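Local structure of UPF0098 protein YbcL (Escherichia coli, 1FUX) at residues T45-D56 / H118-T129. The protein is of unknown function but, as a periplasmic homodimer of the phosphatidylethanolamine-binding protein family, may bind anionic or phospholipid-like ligands as its relatives do. Residues are numbered along the deposited sequence; the frame is centred on the assembly and turned at random.
Sequences TKSFAVTVYDPD and HHYQFKVWALKT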
ATOM      1  N   THR A  45      -7.427  -8.707  25.560  1.00 25.52           N
ATOM      2  CA  THR A  45      -8.001  -7.952  24.408  1.00 24.28           C
ATOM      3  C   THR A  45      -8.757  -6.693  24.730  1.00 26.50           C
ATOM      4  O   THR A  45      -9.661  -6.633  25.573  1.00 27.04           O
ATOM      5  CB  THR A  45      -8.886  -8.903  23.596  1.00 23.44           C
ATOM      6  OG1 THR A  45      -8.216 -10.099  23.181  1.00 21.58           O
ATOM      7  CG2 THR A  45      -9.412  -8.196  22.344  1.00 23.52           C
ATOM      8  N   LYS A  46      -8.498  -5.537  24.105  1.00 25.43           N
ATOM      9  CA  LYS A  46      -9.159  -4.274  24.349  1.00 27.15           C
ATOM     10  C   LYS A  46      -9.821  -3.634  23.120  1.00 25.95           C
ATOM     11  O   LYS A  46     -10.406  -2.552  23.157  1.00 25.79           O
ATOM     12  CB  LYS A  46      -8.193  -3.243  24.953  1.00 29.04           C
ATOM     13  CG  LYS A  46      -7.070  -3.910  25.713  1.00 32.63           C
ATOM     14  CD  LYS A  46      -6.418  -3.175  26.831  1.00 35.39           C
ATOM     15  CE  LYS A  46      -6.817  -3.721  28.209  1.00 36.02           C
ATOM     16  NZ  LYS A  46      -6.782  -2.533  29.138  1.00 37.87           N
ATOM     17  N   SER A  47      -9.692  -4.308  22.005  1.00 24.51           N
ATOM     18  CA  SER A  47     -10.328  -3.956  20.754  1.00 22.93           C
ATOM     19  C   SER A  47      -9.961  -5.007  19.680  1.00 20.63           C
ATOM     20  O   SER A  47      -9.054  -5.842  19.829  1.00 20.63           O
ATOM     21  CB  SER A  47     -10.068  -2.573  20.208  1.00 22.39           C
ATOM     22  OG  SER A  47      -8.720  -2.457  19.769  1.00 21.45           O
ATOM     23  N   PHE A  48     -10.763  -4.954  18.611  1.00 18.60           N
ATOM     24  CA  PHE A  48     -10.504  -5.877  17.503  1.00 17.34           C
ATOM     25  C   PHE A  48     -10.300  -5.099  16.184  1.00 16.02           C
ATOM     26  O   PHE A  48     -10.623  -3.913  16.111  1.00 15.78           O
ATOM     27  CB  PHE A  48     -11.666  -6.864  17.277  1.00 16.94           C
ATOM     28  CG  PHE A  48     -11.937  -7.769  18.462  1.00 17.07           C
ATOM     29  CD1 PHE A  48     -12.928  -7.414  19.384  1.00 19.22           C
ATOM     30  CD2 PHE A  48     -11.214  -8.927  18.621  1.00 17.35           C
ATOM     31  CE1 PHE A  48     -13.167  -8.288  20.457  1.00 18.95           C
ATOM     32  CE2 PHE A  48     -11.429  -9.784  19.705  1.00 18.58           C
ATOM     33  CZ  PHE A  48     -12.435  -9.447  20.611  1.00 17.95           C
ATOM     34  N   ALA A  49      -9.676  -5.809  15.236  1.00 15.33           N
ATOM     35  CA  ALA A  49      -9.491  -5.128  13.921  1.00 15.47           C
ATOM     36  C   ALA A  49      -9.675  -6.195  12.878  1.00 14.14           C
ATOM     37  O   ALA A  49      -9.499  -7.398  13.166  1.00 13.65           O
ATOM     38  CB  ALA A  49      -8.138  -4.453  13.905  1.00 16.58           C
ATOM     39  N   VAL A  50     -10.089  -5.824  11.648  1.00 12.70           N
ATOM     40  CA  VAL A  50     -10.188  -6.824  10.591  1.00 12.84           C
ATOM     41  C   VAL A  50      -9.410  -6.254   9.369  1.00 11.73           C
ATOM     42  O   VAL A  50      -9.623  -5.076   9.096  1.00 12.55           O
ATOM     43  CB  VAL A  50     -11.631  -7.151  10.160  1.00 13.83           C
ATOM     44  CG1 VAL A  50     -11.701  -8.046   8.917  1.00 14.74           C
ATOM     45  CG2 VAL A  50     -12.270  -7.928  11.330  1.00 13.52           C
ATOM     46  N   THR A  51      -8.598  -7.069   8.716  1.00 12.95           N
ATOM     47  CA  THR A  51      -7.913  -6.577   7.515  1.00 11.81           C
ATOM     48  C   THR A  51      -8.151  -7.600   6.431  1.00 11.66           C
ATOM     49  O   THR A  51      -8.326  -8.800   6.663  1.00 12.04           O
ATOM     50  CB  THR A  51      -6.380  -6.350   7.653  1.00 13.15           C
ATOM     51  OG1 THR A  51      -5.727  -7.532   8.131  1.00 14.24           O
ATOM     52  CG2 THR A  51      -6.077  -5.162   8.572  1.00 13.17           C
ATOM     53  N   VAL A  52      -8.069  -7.166   5.133  1.00 11.53           N
ATOM     54  CA  VAL A  52      -8.240  -8.051   4.008  1.00 10.19           C
ATOM     55  C   VAL A  52      -7.097  -7.649   3.051  1.00 10.67           C
ATOM     56  O   VAL A  52      -6.998  -6.468   2.666  1.00 10.79           O
ATOM     57  CB  VAL A  52      -9.582  -7.949   3.271  1.00 10.46           C
ATOM     58  CG1 VAL A  52      -9.620  -8.901   2.086  1.00 10.30           C
ATOM     59  CG2 VAL A  52     -10.725  -8.192   4.281  1.00  8.56           C
ATOM     60  N   TYR A  53      -6.262  -8.624   2.755  1.00  9.21           N
ATOM     61  CA  TYR A  53      -5.043  -8.357   1.982  1.00 11.69           C
ATOM     62  C   TYR A  53      -4.760  -9.430   0.955  1.00 13.67           C
ATOM     63  O   TYR A  53      -5.000 -10.605   1.253  1.00 14.16           O
ATOM     64  CB  TYR A  53      -3.858  -8.304   2.955  1.00 11.62           C
ATOM     65  CG  TYR A  53      -2.522  -7.912   2.293  1.00 10.30           C
ATOM     66  CD1 TYR A  53      -2.238  -6.585   1.993  1.00 10.58           C
ATOM     67  CD2 TYR A  53      -1.586  -8.868   2.081  1.00 10.68           C
ATOM     68  CE1 TYR A  53      -1.002  -6.278   1.396  1.00 10.36           C
ATOM     69  CE2 TYR A  53      -0.319  -8.585   1.540  1.00 11.67           C
ATOM     70  CZ  TYR A  53      -0.081  -7.277   1.185  1.00 11.59           C
ATOM     71  OH  TYR A  53       1.186  -6.963   0.654  1.00 13.13           O
ATOM     72  N   ASP A  54      -4.345  -9.008  -0.240  1.00 10.79           N
ATOM     73  CA  ASP A  54      -3.963  -9.969  -1.283  1.00 10.35           C
ATOM     74  C   ASP A  54      -2.483  -9.768  -1.579  1.00 10.77           C
ATOM     75  O   ASP A  54      -2.088  -8.837  -2.256  1.00 11.53           O
ATOM     76  CB  ASP A  54      -4.799  -9.630  -2.536  1.00 13.69           C
ATOM     77  CG  ASP A  54      -4.390 -10.450  -3.739  1.00 14.87           C
ATOM     78  OD1 ASP A  54      -3.625 -11.429  -3.619  1.00 13.54           O
ATOM     79  OD2 ASP A  54      -4.830 -10.072  -4.864  1.00 17.25           O
ATOM     80  N   PRO A  55      -1.653 -10.748  -1.183  1.00 10.74           N
ATOM     81  CA  PRO A  55      -0.232 -10.690  -1.444  1.00 12.55           C
ATOM     82  C   PRO A  55       0.108 -10.967  -2.902  1.00 14.08           C
ATOM     83  O   PRO A  55       1.227 -10.615  -3.283  1.00 17.54           O
ATOM     84  CB  PRO A  55       0.294 -11.765  -0.518  1.00 14.41           C
ATOM     85  CG  PRO A  55      -0.803 -12.772  -0.367  1.00 15.37           C
ATOM     86  CD  PRO A  55      -2.101 -11.944  -0.405  1.00 13.68           C
ATOM     87  N   ASP A  56      -0.803 -11.549  -3.700  1.00 11.58           N
ATOM     88  CA  ASP A  56      -0.488 -11.885  -5.082  1.00 14.01           C
ATOM     89  C   ASP A  56      -0.761 -10.775  -6.080  1.00 14.15           C
ATOM     90  O   ASP A  56      -0.493 -10.954  -7.286  1.00 14.72           O
ATOM     91  CB  ASP A  56      -1.360 -13.125  -5.450  1.00 14.15           C
ATOM     92  CG  ASP A  56      -1.046 -14.337  -4.580  1.00 20.54           C
ATOM     93  OD1 ASP A  56       0.166 -14.593  -4.377  1.00 19.64           O
ATOM     94  OD2 ASP A  56      -1.983 -15.011  -4.071  1.00 20.66           O
ATOM     95  N   HIS A 118      -5.829 -15.829  -6.744  1.00 19.45           N
ATOM     96  CA  HIS A 118      -5.209 -15.024  -5.721  1.00 16.88           C
ATOM     97  C   HIS A 118      -5.813 -15.486  -4.399  1.00 17.57           C
ATOM     98  O   HIS A 118      -6.932 -15.992  -4.333  1.00 17.26           O
ATOM     99  CB  HIS A 118      -5.519 -13.526  -5.915  1.00 16.94           C
ATOM    100  CG  HIS A 118      -4.805 -12.918  -7.073  1.00 14.36           C
ATOM    101  ND1 HIS A 118      -4.637 -11.559  -7.178  1.00 15.62           N
ATOM    102  CD2 HIS A 118      -4.213 -13.477  -8.178  1.00 16.82           C
ATOM    103  CE1 HIS A 118      -3.967 -11.286  -8.302  1.00 16.52           C
ATOM    104  NE2 HIS A 118      -3.706 -12.426  -8.901  1.00 16.54           N
ATOM    105  N   HIS A 119      -5.022 -15.345  -3.363  1.00 17.14           N
ATOM    106  CA  HIS A 119      -5.391 -15.759  -2.014  1.00 17.94           C
ATOM    107  C   HIS A 119      -5.748 -14.530  -1.216  1.00 18.80           C
ATOM    108  O   HIS A 119      -4.856 -13.696  -0.976  1.00 20.60           O
ATOM    109  CB  HIS A 119      -4.090 -16.408  -1.472  1.00 21.47           C
ATOM    110  CG  HIS A 119      -3.897 -17.694  -2.224  1.00 26.74           C
ATOM    111  ND1 HIS A 119      -3.224 -17.694  -3.447  1.00 29.41           N
ATOM    112  CD2 HIS A 119      -4.320 -18.951  -1.983  1.00 27.60           C
ATOM    113  CE1 HIS A 119      -3.213 -18.933  -3.924  1.00 30.15           C
ATOM    114  NE2 HIS A 119      -3.868 -19.696  -3.054  1.00 30.90           N
ATOM    115  N   TYR A 120      -6.991 -14.324  -0.840  1.00 14.53           N
ATOM    116  CA  TYR A 120      -7.394 -13.121  -0.131  1.00 14.06           C
ATOM    117  C   TYR A 120      -7.375 -13.417   1.363  1.00 16.02           C
ATOM    118  O   TYR A 120      -8.177 -14.292   1.761  1.00 17.13           O
ATOM    119  CB  TYR A 120      -8.821 -12.684  -0.578  1.00 13.08           C
ATOM    120  CG  TYR A 120      -8.706 -12.338  -2.043  1.00 13.62           C
ATOM    121  CD1 TYR A 120      -8.841 -13.310  -3.020  1.00 12.78           C
ATOM    122  CD2 TYR A 120      -8.448 -11.009  -2.420  1.00 13.56           C
ATOM    123  CE1 TYR A 120      -8.713 -12.996  -4.369  1.00 14.46           C
ATOM    124  CE2 TYR A 120      -8.277 -10.693  -3.781  1.00 12.97           C
ATOM    125  CZ  TYR A 120      -8.438 -11.683  -4.722  1.00 14.95           C
ATOM    126  OH  TYR A 120      -8.274 -11.429  -6.072  1.00 15.53           O
ATOM    127  N   GLN A 121      -6.453 -12.824   2.090  1.00 13.44           N
ATOM    128  CA  GLN A 121      -6.350 -13.113   3.528  1.00 15.45           C
ATOM    129  C   GLN A 121      -7.286 -12.214   4.304  1.00 14.67           C
ATOM    130  O   GLN A 121      -7.105 -10.993   4.424  1.00 12.44           O
ATOM    131  CB  GLN A 121      -4.913 -12.943   4.039  1.00 19.45           C
ATOM    132  CG  GLN A 121      -3.818 -13.548   3.203  1.00 25.86           C
ATOM    133  CD  GLN A 121      -2.371 -13.179   3.306  1.00 29.34           C
ATOM    134  OE1 GLN A 121      -1.463 -14.020   3.077  1.00 34.21           O
ATOM    135  NE2 GLN A 121      -1.913 -11.980   3.613  1.00 30.07           N
ATOM    136  N   PHE A 122      -8.331 -12.834   4.882  1.00 13.66           N
ATOM    137  CA  PHE A 122      -9.303 -12.144   5.726  1.00 12.27           C
ATOM    138  C   PHE A 122      -8.816 -12.454   7.143  1.00 15.37           C
ATOM    139  O   PHE A 122      -8.896 -13.609   7.589  1.00 16.48           O
ATOM    140  CB  PHE A 122     -10.741 -12.661   5.568  1.00 14.23           C
ATOM    141  CG  PHE A 122     -11.426 -12.199   4.307  1.00 12.87           C
ATOM    142  CD1 PHE A 122     -11.038 -12.674   3.051  1.00 14.70           C
ATOM    143  CD2 PHE A 122     -12.455 -11.290   4.428  1.00 14.84           C
ATOM    144  CE1 PHE A 122     -11.702 -12.196   1.918  1.00 14.64           C
ATOM    145  CE2 PHE A 122     -13.119 -10.810   3.302  1.00 12.46           C
ATOM    146  CZ  PHE A 122     -12.731 -11.302   2.062  1.00 13.28           C
ATOM    147  N   LYS A 123      -8.362 -11.427   7.838  1.00 15.37           N
ATOM    148  CA  LYS A 123      -7.733 -11.636   9.130  1.00 17.08           C
ATOM    149  C   LYS A 123      -8.315 -10.794  10.240  1.00 16.19           C
ATOM    150  O   LYS A 123      -8.558  -9.594  10.130  1.00 15.56           O
ATOM    151  CB  LYS A 123      -6.245 -11.244   8.897  1.00 15.74           C
ATOM    152  CG  LYS A 123      -5.314 -11.312  10.124  1.00 20.38           C
ATOM    153  CD  LYS A 123      -3.913 -11.410   9.480  1.00 22.29           C
ATOM    154  CE  LYS A 123      -2.772 -11.207  10.448  1.00 27.37           C
ATOM    155  NZ  LYS A 123      -1.482 -11.065   9.672  1.00 27.08           N
ATOM    156  N   VAL A 124      -8.643 -11.453  11.387  1.00 14.47           N
ATOM    157  CA  VAL A 124      -9.112 -10.713  12.526  1.00 14.39           C
ATOM    158  C   VAL A 124      -7.991 -10.604  13.559  1.00 14.61           C
ATOM    159  O   VAL A 124      -7.280 -11.588  13.792  1.00 16.36           O
ATOM    160  CB  VAL A 124     -10.323 -11.455  13.210  1.00 17.42           C
ATOM    161  CG1 VAL A 124     -10.838 -10.498  14.266  1.00 16.29           C
ATOM    162  CG2 VAL A 124     -11.347 -11.751  12.124  1.00 18.84           C
ATOM    163  N   TRP A 125      -7.816  -9.472  14.175  1.00 15.20           N
ATOM    164  CA  TRP A 125      -6.804  -9.135  15.135  1.00 17.55           C
ATOM    165  C   TRP A 125      -7.388  -8.805  16.510  1.00 16.97           C
ATOM    166  O   TRP A 125      -8.294  -7.979  16.589  1.00 20.23           O
ATOM    167  CB  TRP A 125      -6.011  -7.863  14.759  1.00 17.49           C
ATOM    168  CG  TRP A 125      -5.479  -7.868  13.357  1.00 19.03           C
ATOM    169  CD1 TRP A 125      -6.206  -7.910  12.194  1.00 17.21           C
ATOM    170  CD2 TRP A 125      -4.101  -7.763  12.954  1.00 18.49           C
ATOM    171  NE1 TRP A 125      -5.375  -7.896  11.084  1.00 16.36           N
ATOM    172  CE2 TRP A 125      -4.086  -7.755  11.538  1.00 18.86           C
ATOM    173  CE3 TRP A 125      -2.912  -7.655  13.680  1.00 17.93           C
ATOM    174  CZ2 TRP A 125      -2.888  -7.651  10.837  1.00 20.29           C
ATOM    175  CZ3 TRP A 125      -1.728  -7.574  12.968  1.00 19.56           C
ATOM    176  CH2 TRP A 125      -1.738  -7.558  11.580  1.00 19.73           C
ATOM    177  N   ALA A 126      -6.804  -9.389  17.540  1.00 17.84           N
ATOM    178  CA  ALA A 126      -7.120  -9.108  18.932  1.00 19.35           C
ATOM    179  C   ALA A 126      -6.005  -8.168  19.406  1.00 21.06           C
ATOM    180  O   ALA A 126      -4.822  -8.555  19.347  1.00 21.24           O
ATOM    181  CB  ALA A 126      -7.116 -10.312  19.855  1.00 19.98           C
ATOM    182  N   LEU A 127      -6.344  -6.959  19.784  1.00 19.63           N
ATOM    183  CA  LEU A 127      -5.303  -6.007  20.145  1.00 23.54           C
ATOM    184  C   LEU A 127      -5.300  -5.642  21.628  1.00 27.14           C
ATOM    185  O   LEU A 127      -6.349  -5.557  22.289  1.00 26.06           O
ATOM    186  CB  LEU A 127      -5.509  -4.744  19.320  1.00 22.18           C
ATOM    187  CG  LEU A 127      -5.694  -4.977  17.806  1.00 23.60           C
ATOM    188  CD1 LEU A 127      -6.252  -3.720  17.167  1.00 23.02           C
ATOM    189  CD2 LEU A 127      -4.406  -5.448  17.168  1.00 22.31           C
ATOM    190  N   LYS A 128      -4.091  -5.278  22.089  1.00 26.87           N
ATOM    191  CA  LYS A 128      -3.888  -4.872  23.469  1.00 30.36           C
ATOM    192  C   LYS A 128      -4.191  -3.418  23.751  1.00 32.49           C
ATOM    193  O   LYS A 128      -3.925  -2.952  24.872  1.00 34.67           O
ATOM    194  CB  LYS A 128      -2.428  -5.148  23.884  1.00 31.35           C
ATOM    195  CG  LYS A 128      -1.410  -4.159  23.318  1.00 32.83           C
ATOM    196  CD  LYS A 128      -0.005  -4.642  23.674  1.00 35.32           C
ATOM    197  CE  LYS A 128       1.065  -4.021  22.791  1.00 37.22           C
ATOM    198  NZ  LYS A 128       2.264  -4.915  22.698  1.00 40.13           N
ATOM    199  N   THR A 129      -4.763  -2.653  22.837  1.00 30.89           N
ATOM    200  CA  THR A 129      -5.104  -1.272  23.039  1.00 30.53           C
ATOM    201  C   THR A 129      -6.579  -1.010  22.680  1.00 30.03           C
ATOM    202  O   THR A 129      -7.074  -1.714  21.806  1.00 27.23           O
ATOM    203  CB  THR A 129      -4.333  -0.314  22.107  1.00 32.93           C
ATOM    204  OG1 THR A 129      -3.035  -0.871  21.893  1.00 35.94           O
ATOM    205  CG2 THR A 129      -4.299   1.048  22.758  1.00 31.56           C
TER
HETATM  206  O   HOH W   1      -5.215  -9.246   6.066  1.00 12.76           O
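D54 and H118 meet at one extremity of the paired strands: H118 ND1 donates to the syn lone pair of D54 OD2 at 2.8 Å, the oxygen lying 19° out of the imidazole plane. With CG anti to the backbone N (chi1 174°), the D54 carboxylate is carried to the edge of that ring, while OD1 accepts D56 N at 2.8 Å, closing an Asx turn. This turn brings D56 CB over the centre of the H118 ring, a CH-pi contact, and D56 OD2 takes both H119 ND1 (3.0 Å) and H119 N (3.1 Å). Behind them, H118 NE2 is hydrogen-bonded to D115 OD2, and D56 OD1 forms a salt bridge with K116 NZ. Replacing D54 with an alanine would probably leave H118 ND1 without its acceptor and the turn at D56 unpinned. Farther along, V52 CG1 lies 3.9 Å from the F122 ring centroid, over its face, and W125 NE1 donates in its ring plane to T51 OG1 at 3.0 Å; a water joins that hydroxyl to Q121 O. Paired backbone bonds at A49–W125, T51–K123 and Y53–Q121 fix the register, and K46 and S47 facing L127 form a classic bulge. The directions of strands 47-54 and 121-127 differ by 158°, near antiparallel, within the central sheet; the Asp-Pro-Asp turn facing histidines is consistent with the anion-binding pocket of PEBP relatives.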